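Local coordinates for protein ornithine decarboxylase (PDB 4AIB) that probably catalyses the pyridoxal phosphate-dependent decarboxylation of L-ornithine to putrescine, the step that makes putrescine for polyamine biosynthesis, and acts as a homodimer, at residues A[47-52]-A[238-243]; A[218-223]-A[252-257]; A[41-46]-A[256-261]; A[202-207]-A[244-249]. One frame throughout, in Å; residues are numbered along the deposited sequence.

Contact 1 (A[47-52]-A[238-243])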
# COMPACT_ATOMS: atom_id res chain seq x y z
N MET A 47 -4.20 -28.81 -16.79
CA MET A 47 -4.24 -29.43 -15.47
C MET A 47 -5.65 -29.92 -15.14
O MET A 47 -6.41 -29.24 -14.44
CB MET A 47 -3.75 -28.45 -14.39
CG MET A 47 -2.27 -28.12 -14.48
SD MET A 47 -1.72 -26.91 -13.26
CE MET A 47 -1.46 -27.96 -11.84
N PRO A 48 -6.02 -31.12 -15.65
CA PRO A 48 -7.36 -31.66 -15.44
C PRO A 48 -7.62 -32.16 -14.02
O PRO A 48 -8.75 -32.07 -13.53
CB PRO A 48 -7.43 -32.84 -16.43
CG PRO A 48 -6.27 -32.66 -17.35
CD PRO A 48 -5.22 -31.99 -16.52
N THR A 49 -6.58 -32.68 -13.36
CA THR A 49 -6.74 -33.27 -12.02
C THR A 49 -6.59 -32.26 -10.88
O THR A 49 -6.88 -32.58 -9.72
CB THR A 49 -5.77 -34.45 -11.80
OG1 THR A 49 -4.42 -34.03 -12.02
CG2 THR A 49 -6.10 -35.61 -12.74
N VAL A 50 -6.15 -31.05 -11.20
CA VAL A 50 -5.98 -29.99 -10.20
C VAL A 50 -7.00 -28.87 -10.41
O VAL A 50 -6.92 -28.12 -11.39
CB VAL A 50 -4.54 -29.43 -10.18
CG1 VAL A 50 -4.37 -28.41 -9.06
CG2 VAL A 50 -3.52 -30.55 -10.03
N ARG A 51 -7.94 -28.76 -9.47
CA ARG A 51 -8.97 -27.72 -9.52
C ARG A 51 -8.43 -26.40 -8.97
O ARG A 51 -7.89 -26.36 -7.86
CB ARG A 51 -10.21 -28.16 -8.73
CG ARG A 51 -11.37 -27.18 -8.81
CD ARG A 51 -12.43 -27.46 -7.75
NE ARG A 51 -13.40 -26.37 -7.67
CZ ARG A 51 -14.48 -26.37 -6.89
NH1 ARG A 51 -14.75 -27.41 -6.11
NH2 ARG A 51 -15.30 -25.32 -6.90
N PRO A 52 -8.57 -25.31 -9.75
CA PRO A 52 -8.07 -24.01 -9.32
C PRO A 52 -8.97 -23.31 -8.30
O PRO A 52 -10.18 -23.18 -8.53
CB PRO A 52 -7.99 -23.21 -10.62
CG PRO A 52 -9.05 -23.81 -11.49
CD PRO A 52 -9.18 -25.25 -11.09
N THR A 238 4.37 -31.08 -16.34
CA THR A 238 5.30 -31.64 -15.36
C THR A 238 4.62 -31.93 -14.02
O THR A 238 4.87 -32.97 -13.42
CB THR A 238 6.53 -30.73 -15.12
OG1 THR A 238 6.10 -29.42 -14.76
CG2 THR A 238 7.40 -30.66 -16.36
N ILE A 239 3.78 -31.00 -13.57
CA ILE A 239 3.01 -31.18 -12.34
C ILE A 239 2.04 -32.36 -12.50
O ILE A 239 1.90 -33.18 -11.60
CB ILE A 239 2.23 -29.90 -11.94
CG1 ILE A 239 3.18 -28.71 -11.80
CG2 ILE A 239 1.46 -30.11 -10.64
CD1 ILE A 239 2.49 -27.36 -11.82
N GLU A 240 1.40 -32.42 -13.67
CA GLU A 240 0.45 -33.49 -14.00
C GLU A 240 1.11 -34.86 -14.04
O GLU A 240 0.51 -35.86 -13.61
CB GLU A 240 -0.21 -33.19 -15.36
CG GLU A 240 -1.46 -34.00 -15.65
CD GLU A 240 -2.61 -33.69 -14.71
OE1 GLU A 240 -2.79 -32.51 -14.33
OE2 GLU A 240 -3.34 -34.64 -14.35
N LYS A 241 2.34 -34.91 -14.54
CA LYS A 241 3.10 -36.16 -14.63
C LYS A 241 3.62 -36.59 -13.26
O LYS A 241 3.59 -37.78 -12.94
CB LYS A 241 4.26 -36.00 -15.63
CG LYS A 241 4.95 -37.29 -16.03
CD LYS A 241 5.81 -37.08 -17.27
CE LYS A 241 6.69 -38.29 -17.55
NZ LYS A 241 7.89 -38.32 -16.67
N THR A 242 4.07 -35.63 -12.47
CA THR A 242 4.59 -35.90 -11.12
C THR A 242 3.47 -36.39 -10.19
O THR A 242 3.71 -37.28 -9.36
CB THR A 242 5.29 -34.66 -10.52
OG1 THR A 242 6.18 -34.10 -11.48
CG2 THR A 242 6.09 -35.04 -9.27
N ILE A 243 2.27 -35.83 -10.34
CA ILE A 243 1.09 -36.26 -9.59
C ILE A 243 0.82 -37.76 -9.76
O ILE A 243 0.52 -38.46 -8.78
CB ILE A 243 -0.17 -35.43 -9.99
CG1 ILE A 243 -0.11 -34.01 -9.40
CG2 ILE A 243 -1.47 -36.14 -9.60
CD1 ILE A 243 0.06 -33.92 -7.90
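Thr238 O, in helix 232-245, is the best-held polar atom here, gripped by two hydrogen bonds from one residue. Thr242 N gives the ordinary helical bond to Thr238 O at 2.9 Å, and Thr242 OG1 adds a second to the same oxygen from above the carbonyl plane. Between the segments the grip is single: Thr49 OG1 donates to Glu240 OE2 at 2.6 Å, through its syn lone pair. Glu240 reaches it by a folded chain. Its CG stands anti to the backbone N (chi1 -165°), and a bend at chi2 (65°) curls the carboxylate across to the turn 47-49. There Pro48 CD lies 3.3 Å from Glu240 OE1, while Thr49 CG2 flanks the bonded oxygen. Beside this polar bridge Met47 makes an apolar contact. Its chain runs straight to SD and then bends at chi3 (83°), which sets the tip obliquely across Ile239, with Met47 CE 3.8 Å from Ile239 CG2. Ile239 and Ile243 both point toward 47-52, and Leu200 of helix 194-212 touches both. The contact joins the turn between helix 33-46 and strand 50-55 to a helix on the outside of the alpha/beta barrel, the TIM-barrel fold of the pyridoxal-binding domain. Since Thr49 is exposed and Glu240 partly so, the hydroxyl-carboxylate bond lies toward solvent, and the carboxylate is probably ionised, with Met47 and Ile239 making the water-excluding part next to it.

Contact 2 (A[218-223]-A[252-257])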
# COMPACT_ATOMS: atom_id res chain seq x y z
N TYR A 218 -6.95 -36.24 2.31
CA TYR A 218 -7.52 -36.35 0.97
C TYR A 218 -7.30 -35.11 0.10
O TYR A 218 -7.74 -35.06 -1.05
CB TYR A 218 -9.01 -36.69 1.05
CG TYR A 218 -9.90 -35.52 1.44
CD1 TYR A 218 -10.05 -35.15 2.77
CD2 TYR A 218 -10.60 -34.80 0.47
CE1 TYR A 218 -10.86 -34.08 3.13
CE2 TYR A 218 -11.41 -33.73 0.82
CZ TYR A 218 -11.54 -33.38 2.15
OH TYR A 218 -12.35 -32.32 2.50
N LEU A 219 -6.62 -34.10 0.64
CA LEU A 219 -6.47 -32.83 -0.07
C LEU A 219 -5.02 -32.36 -0.13
O LEU A 219 -4.34 -32.27 0.90
CB LEU A 219 -7.36 -31.76 0.56
CG LEU A 219 -7.67 -30.48 -0.23
CD1 LEU A 219 -8.43 -30.78 -1.51
CD2 LEU A 219 -8.45 -29.51 0.64
N ILE A 220 -4.55 -32.07 -1.34
CA ILE A 220 -3.22 -31.51 -1.55
C ILE A 220 -3.34 -30.16 -2.24
O ILE A 220 -3.80 -30.07 -3.39
CB ILE A 220 -2.31 -32.47 -2.37
CG1 ILE A 220 -2.16 -33.83 -1.67
CG2 ILE A 220 -0.95 -31.84 -2.65
CD1 ILE A 220 -1.52 -33.80 -0.29
N ASP A 221 -2.95 -29.11 -1.53
CA ASP A 221 -2.96 -27.75 -2.06
C ASP A 221 -1.55 -27.37 -2.50
O ASP A 221 -0.67 -27.11 -1.67
CB ASP A 221 -3.49 -26.76 -1.02
CG ASP A 221 -3.95 -25.44 -1.63
OD1 ASP A 221 -3.35 -24.99 -2.63
OD2 ASP A 221 -4.92 -24.86 -1.10
N ILE A 222 -1.34 -27.33 -3.81
CA ILE A 222 -0.02 -27.04 -4.38
C ILE A 222 0.32 -25.54 -4.34
O ILE A 222 1.43 -25.14 -4.70
CB ILE A 222 0.15 -27.61 -5.81
CG1 ILE A 222 -0.90 -27.04 -6.76
CG2 ILE A 222 0.09 -29.13 -5.77
CD1 ILE A 222 -0.59 -27.26 -8.23
N GLY A 223 -0.64 -24.74 -3.89
CA GLY A 223 -0.44 -23.31 -3.68
C GLY A 223 -0.51 -22.47 -4.94
O GLY A 223 -1.18 -22.84 -5.91
N THR A 252 -7.46 -39.10 -2.68
CA THR A 252 -6.85 -37.76 -2.67
C THR A 252 -7.26 -36.87 -3.85
O THR A 252 -7.27 -37.32 -5.00
CB THR A 252 -5.31 -37.82 -2.62
OG1 THR A 252 -4.83 -38.57 -3.73
CG2 THR A 252 -4.83 -38.44 -1.32
N ARG A 253 -7.58 -35.62 -3.54
CA ARG A 253 -7.92 -34.61 -4.55
C ARG A 253 -6.92 -33.46 -4.51
O ARG A 253 -6.31 -33.19 -3.47
CB ARG A 253 -9.35 -34.10 -4.34
CG ARG A 253 -10.43 -35.16 -4.43
CD ARG A 253 -10.59 -35.71 -5.84
NE ARG A 253 -11.45 -36.90 -5.88
CZ ARG A 253 -11.02 -38.15 -5.79
NH1 ARG A 253 -9.72 -38.42 -5.65
NH2 ARG A 253 -11.89 -39.15 -5.83
N PHE A 254 -6.76 -32.78 -5.64
CA PHE A 254 -5.74 -31.74 -5.77
C PHE A 254 -6.31 -30.37 -6.10
O PHE A 254 -7.08 -30.22 -7.06
CB PHE A 254 -4.69 -32.15 -6.82
CG PHE A 254 -4.02 -33.46 -6.52
CD1 PHE A 254 -2.91 -33.51 -5.67
CD2 PHE A 254 -4.48 -34.64 -7.08
CE1 PHE A 254 -2.29 -34.71 -5.38
CE2 PHE A 254 -3.86 -35.85 -6.80
CZ PHE A 254 -2.76 -35.89 -5.95
N ILE A 255 -5.94 -29.38 -5.30
CA ILE A 255 -6.33 -27.99 -5.55
C ILE A 255 -5.11 -27.08 -5.64
O ILE A 255 -4.02 -27.44 -5.17
CB ILE A 255 -7.33 -27.45 -4.50
CG1 ILE A 255 -6.78 -27.62 -3.07
CG2 ILE A 255 -8.69 -28.12 -4.66
CD1 ILE A 255 -7.51 -26.81 -2.02
N ALA A 256 -5.29 -25.92 -6.26
CA ALA A 256 -4.23 -24.92 -6.38
C ALA A 256 -4.76 -23.55 -5.94
O ALA A 256 -5.97 -23.37 -5.79
CB ALA A 256 -3.72 -24.85 -7.81
N GLU A 257 -3.85 -22.60 -5.74
CA GLU A 257 -4.23 -21.24 -5.33
C GLU A 257 -3.73 -20.17 -6.32
O GLU A 257 -2.97 -19.28 -5.92
CB GLU A 257 -3.71 -20.95 -3.92
CG GLU A 257 -4.30 -21.81 -2.81
CD GLU A 257 -3.61 -21.60 -1.47
OE1 GLU A 257 -2.60 -20.86 -1.41
OE2 GLU A 257 -4.07 -22.18 -0.46
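Strands 219-221 and 253-256 are neighbouring parallel strands of the alpha/beta barrel, joined through helix 232-245 in a beta-alpha-beta crossover, their short axes 24° apart. Five backbone hydrogen bonds zip them together, alternating in direction. Arg253 N donates to Tyr218 O at 2.6 Å, almost straight at hydrogen (172°). Ile220 N then gives to Arg253 O at 3.0 Å, nearly along the C=O axis, and Ile220 O takes Ile255 N at 3.0 Å, so both polar backbone atoms of Ile220 are spent on this neighbour. Ile222 N follows, bonding to Ile255 O. Glu257 N closes the ladder on Gly223 O at 2.7 Å, from well above the carbonyl plane. The outer edges of the pair bond to the next strands: Leu219 and Asp221 to strand 179-184, Phe254 to Arg51 of strand 50-55. Thr252 OG1 is satisfied by Pro249 O. On the helix-facing side Ile220 and Phe254 lie side by side, Ile220 CB 3.5 Å from Phe254 CD1; on the barrel-interior side Leu219 CD1 and the Asp221 carboxylate flank Ile255. Asp221 OD1 accepts Gly223 N on its anti lone pair at 3.0 Å, an Asx turn. The side chain of Glu257 is about 9 Å from that of Lys57, predicted to carry the cofactor, which is not attached here. Asp221 OD2 and Glu257 OE2, two acceptors, approach to 2.9 Å, and Asp76 lies close to Glu257 as well, so one of the pair may well carry a proton. The carboxylate planes of Asp221 and Glu257 stand 82° to each other.

Contact 3 (A[41-46]-A[256-261])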
# COMPACT_ATOMS: atom_id res chain seq x y z
N GLU A 41 -10.16 -22.01 -19.19
CA GLU A 41 -10.20 -23.17 -20.09
C GLU A 41 -8.80 -23.66 -20.50
O GLU A 41 -8.63 -24.81 -20.89
CB GLU A 41 -11.08 -22.90 -21.33
CG GLU A 41 -10.58 -21.80 -22.25
CD GLU A 41 -11.36 -21.73 -23.56
OE1 GLU A 41 -11.40 -22.74 -24.29
OE2 GLU A 41 -11.93 -20.65 -23.86
N ARG A 42 -7.82 -22.77 -20.39
CA ARG A 42 -6.41 -23.12 -20.60
C ARG A 42 -5.90 -23.95 -19.42
O ARG A 42 -5.12 -24.89 -19.60
CB ARG A 42 -5.57 -21.85 -20.75
CG ARG A 42 -4.11 -22.07 -21.12
CD ARG A 42 -3.31 -20.79 -20.94
NE ARG A 42 -1.91 -20.96 -21.31
CZ ARG A 42 -0.96 -20.04 -21.12
NH1 ARG A 42 -1.25 -18.87 -20.55
NH2 ARG A 42 0.29 -20.29 -21.50
N TRP A 43 -6.34 -23.59 -18.21
CA TRP A 43 -5.98 -24.30 -16.99
C TRP A 43 -6.61 -25.66 -16.93
O TRP A 43 -5.94 -26.65 -16.61
CB TRP A 43 -6.36 -23.47 -15.76
CG TRP A 43 -6.03 -24.14 -14.44
CD1 TRP A 43 -6.68 -25.21 -13.84
CD2 TRP A 43 -4.94 -23.79 -13.52
NE1 TRP A 43 -6.09 -25.53 -12.65
CE2 TRP A 43 -5.04 -24.72 -12.39
CE3 TRP A 43 -3.93 -22.83 -13.51
CZ2 TRP A 43 -4.16 -24.68 -11.32
CZ3 TRP A 43 -3.05 -22.80 -12.42
CH2 TRP A 43 -3.17 -23.70 -11.35
N LYS A 44 -7.91 -25.72 -17.22
CA LYS A 44 -8.67 -26.97 -17.18
C LYS A 44 -8.20 -27.99 -18.22
O LYS A 44 -8.36 -29.20 -18.03
CB LYS A 44 -10.17 -26.70 -17.38
CG LYS A 44 -10.87 -26.11 -16.16
CD LYS A 44 -12.37 -26.03 -16.37
CE LYS A 44 -13.09 -25.52 -15.14
NZ LYS A 44 -13.10 -26.51 -14.02
N LYS A 45 -7.62 -27.49 -19.31
CA LYS A 45 -7.11 -28.33 -20.39
C LYS A 45 -5.76 -28.95 -20.04
O LYS A 45 -5.51 -30.12 -20.31
CB LYS A 45 -7.02 -27.52 -21.69
CG LYS A 45 -6.64 -28.32 -22.92
CD LYS A 45 -6.53 -27.42 -24.14
CE LYS A 45 -5.93 -28.15 -25.33
NZ LYS A 45 -4.49 -28.46 -25.14
N ASN A 46 -4.88 -28.14 -19.44
CA ASN A 46 -3.53 -28.57 -19.12
C ASN A 46 -3.38 -29.24 -17.75
O ASN A 46 -2.54 -30.13 -17.58
CB ASN A 46 -2.54 -27.42 -19.29
CG ASN A 46 -2.12 -27.22 -20.73
OD1 ASN A 46 -1.40 -28.05 -21.30
ND2 ASN A 46 -2.55 -26.12 -21.33
N ALA A 256 -5.29 -25.92 -6.26
CA ALA A 256 -4.23 -24.92 -6.38
C ALA A 256 -4.76 -23.55 -5.94
O ALA A 256 -5.97 -23.37 -5.79
CB ALA A 256 -3.72 -24.85 -7.81
N GLU A 257 -3.85 -22.60 -5.74
CA GLU A 257 -4.23 -21.24 -5.33
C GLU A 257 -3.73 -20.17 -6.32
O GLU A 257 -2.97 -19.28 -5.92
CB GLU A 257 -3.71 -20.95 -3.92
CG GLU A 257 -4.30 -21.81 -2.81
CD GLU A 257 -3.61 -21.60 -1.47
OE1 GLU A 257 -2.60 -20.86 -1.41
OE2 GLU A 257 -4.07 -22.18 -0.46
N PRO A 258 -4.16 -20.25 -7.59
CA PRO A 258 -3.63 -19.28 -8.55
C PRO A 258 -4.34 -17.93 -8.47
O PRO A 258 -5.56 -17.85 -8.61
CB PRO A 258 -3.89 -19.95 -9.91
CG PRO A 258 -4.99 -20.94 -9.67
CD PRO A 258 -5.21 -21.09 -8.19
N GLY A 259 -3.56 -16.88 -8.23
CA GLY A 259 -4.09 -15.52 -8.12
C GLY A 259 -3.68 -14.66 -9.30
O GLY A 259 -4.52 -14.23 -10.09
N ARG A 260 -2.37 -14.42 -9.41
CA ARG A 260 -1.79 -13.61 -10.48
C ARG A 260 -2.12 -14.16 -11.87
O ARG A 260 -2.31 -13.39 -12.82
CB ARG A 260 -0.27 -13.51 -10.29
CG ARG A 260 0.46 -12.72 -11.37
CD ARG A 260 1.96 -12.66 -11.12
NE ARG A 260 2.30 -11.62 -10.14
CZ ARG A 260 2.59 -10.36 -10.45
NH1 ARG A 260 2.58 -9.96 -11.72
NH2 ARG A 260 2.89 -9.50 -9.49
N TYR A 261 -2.19 -15.49 -11.98
CA TYR A 261 -2.51 -16.16 -13.24
C TYR A 261 -3.90 -15.78 -13.77
O TYR A 261 -4.05 -15.47 -14.95
CB TYR A 261 -2.39 -17.68 -13.07
CG TYR A 261 -2.86 -18.49 -14.27
CD1 TYR A 261 -2.02 -18.69 -15.36
CD2 TYR A 261 -4.14 -19.05 -14.30
CE1 TYR A 261 -2.45 -19.43 -16.46
CE2 TYR A 261 -4.57 -19.79 -15.39
CZ TYR A 261 -3.72 -19.98 -16.47
OH TYR A 261 -4.15 -20.71 -17.55
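The six-membered ring of Trp43 has Pro258 CG over one face, a CH-pi contact 4.0 Å from the ring centroid, and Ala256 CB at its edge, 3.5 Å from Trp43 CZ2. Tyr261 meets the same indole obliquely: the ring planes stand 57° apart, and Trp43 CE3 comes 3.6 Å from Tyr261 CE2. Both aromatic side chains have CG anti to the backbone N, Trp43 at chi1 180° and Tyr261 at 173°, which carries both rings in between the segments. Phe226 meets the indole edge-to-face, and Phe232 stacks on Tyr261. The phenol reaches helix 33-46 at Ala39 O, to which Tyr261 OH is hydrogen-bonded; the extended chain of Arg42 crosses the phenol obliquely, its CD 3.5 Å from Tyr261 OH, and its NE makes a salt bridge to Glu233. Here helix 33-46 is seated against the run that leaves barrel strand 253-256 for helix 260-264. Between the segments the forces are thus apolar and aromatic, whereas the polar ends of Arg42, Trp43 and Tyr261 have partners outside them: the bond from Trp43 NE1 to Val50 O should help to fix the turn of the indole, while the Tyr261 bond anchors the tip of the phenol.

Contact 4 (A[202-207]-A[244-249])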
# COMPACT_ATOMS: atom_id res chain seq x y z
N LYS A 202 7.91 -34.14 -1.28
CA LYS A 202 7.90 -33.86 0.15
C LYS A 202 6.49 -33.98 0.73
O LYS A 202 6.31 -34.42 1.87
CB LYS A 202 8.48 -32.47 0.42
CG LYS A 202 8.75 -32.14 1.88
CD LYS A 202 9.42 -30.78 2.01
CE LYS A 202 9.36 -30.27 3.44
NZ LYS A 202 10.13 -29.01 3.61
N ALA A 203 5.50 -33.58 -0.07
CA ALA A 203 4.09 -33.68 0.33
C ALA A 203 3.61 -35.13 0.32
O ALA A 203 2.82 -35.53 1.19
CB ALA A 203 3.22 -32.83 -0.58
N ARG A 204 4.08 -35.91 -0.65
CA ARG A 204 3.74 -37.33 -0.75
C ARG A 204 4.23 -38.12 0.46
O ARG A 204 3.54 -39.03 0.95
CB ARG A 204 4.30 -37.93 -2.05
CG ARG A 204 3.97 -39.40 -2.30
CD ARG A 204 2.50 -39.61 -2.62
NE ARG A 204 2.10 -41.01 -2.50
CZ ARG A 204 1.62 -41.56 -1.39
NH1 ARG A 204 1.45 -40.83 -0.29
NH2 ARG A 204 1.29 -42.85 -1.37
N ASN A 205 5.41 -37.76 0.96
CA ASN A 205 5.98 -38.35 2.16
C ASN A 205 5.21 -37.95 3.42
O ASN A 205 5.13 -38.73 4.38
CB ASN A 205 7.46 -37.99 2.30
CG ASN A 205 8.30 -38.52 1.16
OD1 ASN A 205 8.18 -39.68 0.76
ND2 ASN A 205 9.19 -37.68 0.64
N THR A 206 4.66 -36.74 3.41
CA THR A 206 3.86 -36.23 4.53
C THR A 206 2.51 -36.96 4.61
O THR A 206 1.98 -37.16 5.71
CB THR A 206 3.64 -34.70 4.42
OG1 THR A 206 4.89 -34.06 4.15
CG2 THR A 206 3.07 -34.14 5.72
N VAL A 207 1.98 -37.36 3.46
CA VAL A 207 0.73 -38.12 3.39
C VAL A 207 0.88 -39.49 4.05
O VAL A 207 0.08 -39.86 4.91
CB VAL A 207 0.22 -38.27 1.93
CG1 VAL A 207 -0.96 -39.22 1.85
CG2 VAL A 207 -0.16 -36.92 1.36
N LYS A 244 0.94 -38.25 -10.99
CA LYS A 244 0.74 -39.67 -11.30
C LYS A 244 1.85 -40.56 -10.77
O LYS A 244 1.58 -41.65 -10.25
CB LYS A 244 0.60 -39.87 -12.81
CG LYS A 244 -0.81 -39.68 -13.36
CD LYS A 244 -0.91 -40.20 -14.78
CE LYS A 244 -2.35 -40.25 -15.26
NZ LYS A 244 -2.47 -40.91 -16.59
N GLU A 245 3.10 -40.10 -10.91
CA GLU A 245 4.28 -40.89 -10.57
C GLU A 245 4.45 -41.14 -9.07
O GLU A 245 4.94 -42.20 -8.66
CB GLU A 245 5.55 -40.22 -11.12
CG GLU A 245 5.71 -40.34 -12.63
CD GLU A 245 6.79 -39.43 -13.18
OE1 GLU A 245 7.37 -38.63 -12.42
OE2 GLU A 245 7.06 -39.52 -14.40
N LEU A 246 4.05 -40.16 -8.26
CA LEU A 246 4.15 -40.27 -6.80
C LEU A 246 3.14 -41.25 -6.22
O LEU A 246 3.30 -41.72 -5.09
CB LEU A 246 4.02 -38.89 -6.14
CG LEU A 246 5.20 -37.93 -6.30
CD1 LEU A 246 4.79 -36.51 -5.96
CD2 LEU A 246 6.40 -38.36 -5.46
N GLU A 247 2.10 -41.56 -7.00
CA GLU A 247 1.05 -42.50 -6.62
C GLU A 247 0.38 -42.14 -5.30
O GLU A 247 0.55 -42.81 -4.28
CB GLU A 247 1.56 -43.95 -6.60
CG GLU A 247 1.87 -44.52 -7.98
CD GLU A 247 2.27 -45.99 -7.94
OE1 GLU A 247 2.20 -46.62 -6.87
OE2 GLU A 247 2.66 -46.52 -9.01
N PHE A 248 -0.38 -41.05 -5.32
CA PHE A 248 -1.18 -40.61 -4.18
C PHE A 248 -2.37 -41.55 -3.98
O PHE A 248 -2.86 -42.14 -4.94
CB PHE A 248 -1.67 -39.17 -4.40
CG PHE A 248 -0.62 -38.13 -4.13
CD1 PHE A 248 0.25 -37.72 -5.14
CD2 PHE A 248 -0.51 -37.54 -2.88
CE1 PHE A 248 1.21 -36.75 -4.90
CE2 PHE A 248 0.45 -36.57 -2.63
CZ PHE A 248 1.31 -36.18 -3.64
N PRO A 249 -2.84 -41.69 -2.72
CA PRO A 249 -4.01 -42.51 -2.41
C PRO A 249 -5.22 -42.21 -3.30
O PRO A 249 -5.41 -41.06 -3.72
CB PRO A 249 -4.31 -42.15 -0.96
CG PRO A 249 -2.98 -41.84 -0.38
CD PRO A 249 -2.19 -41.19 -1.49
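Hydrogen bonding centres on Arg204, whose side chain meets the backbone carbonyls of Leu246 and Glu247. Arg204 NE donates to Leu246 O at 2.9 Å; the acceptor lies in the guanidinium plane, but the donor stands 48° above the carbonyl plane. Glu247 O takes two weak, bent bonds, from Arg204 NE and from Arg204 NH2, each at 3.0 Å. Glu247 has positive phi (55°) as the chain leaves the helix, and this turn carries its carbonyl round to the arginine. The positive group probably also gains from the negative end of the helix dipole. Pro249 CD covers one guanidinium face, 3.8 Å from Arg204 CZ. Helices 194-212 and 232-245 are successive outer helices of the alpha/beta barrel, with strand 219-221 between them in sequence, and the contact joins them on the outer surface of the domain. The aromatic interaction is a CH-pi one: with Arg204 CG anti to the backbone N and a bend at chi2 (70°), Arg204 CD is set 3.5 Å from the centroid of the Phe248 ring, over its centre. The guanidinium itself is farther off, at most weakly attracted as a cation-pi partner. Among the apolar contacts, Leu246 CB packs on Arg204 CG. Val207 divides its methyls, CG1 tip to tip with Pro249 CG at 4.0 Å and CG2 at the edge of the Phe248 ring, 4.1 Å from Phe248 CE2.

From the N terminus, segment 41-46 opens contact 3 and 47-52, directly after it, opens contact 1; 202-207 then opens contact 4 and 218-223 contact 2. They close in the order 1, 4, 2, 3. Contact 3 therefore spans the longest loop, with contacts 1 and 4 nested inside it, and it ends on the same stretch as contact 2, sharing Ala256 and Glu257. Contacts 1, 2 and 4 cross one another. Strand 50-55 bonds to strand 253-256 through Arg51, linking contacts 1 and 2, and Phe254 meets Phe248 between contacts 2 and 4. The set ties the barrel's first strand to its last two and to helices 33-46, 194-212 and 232-245 outside.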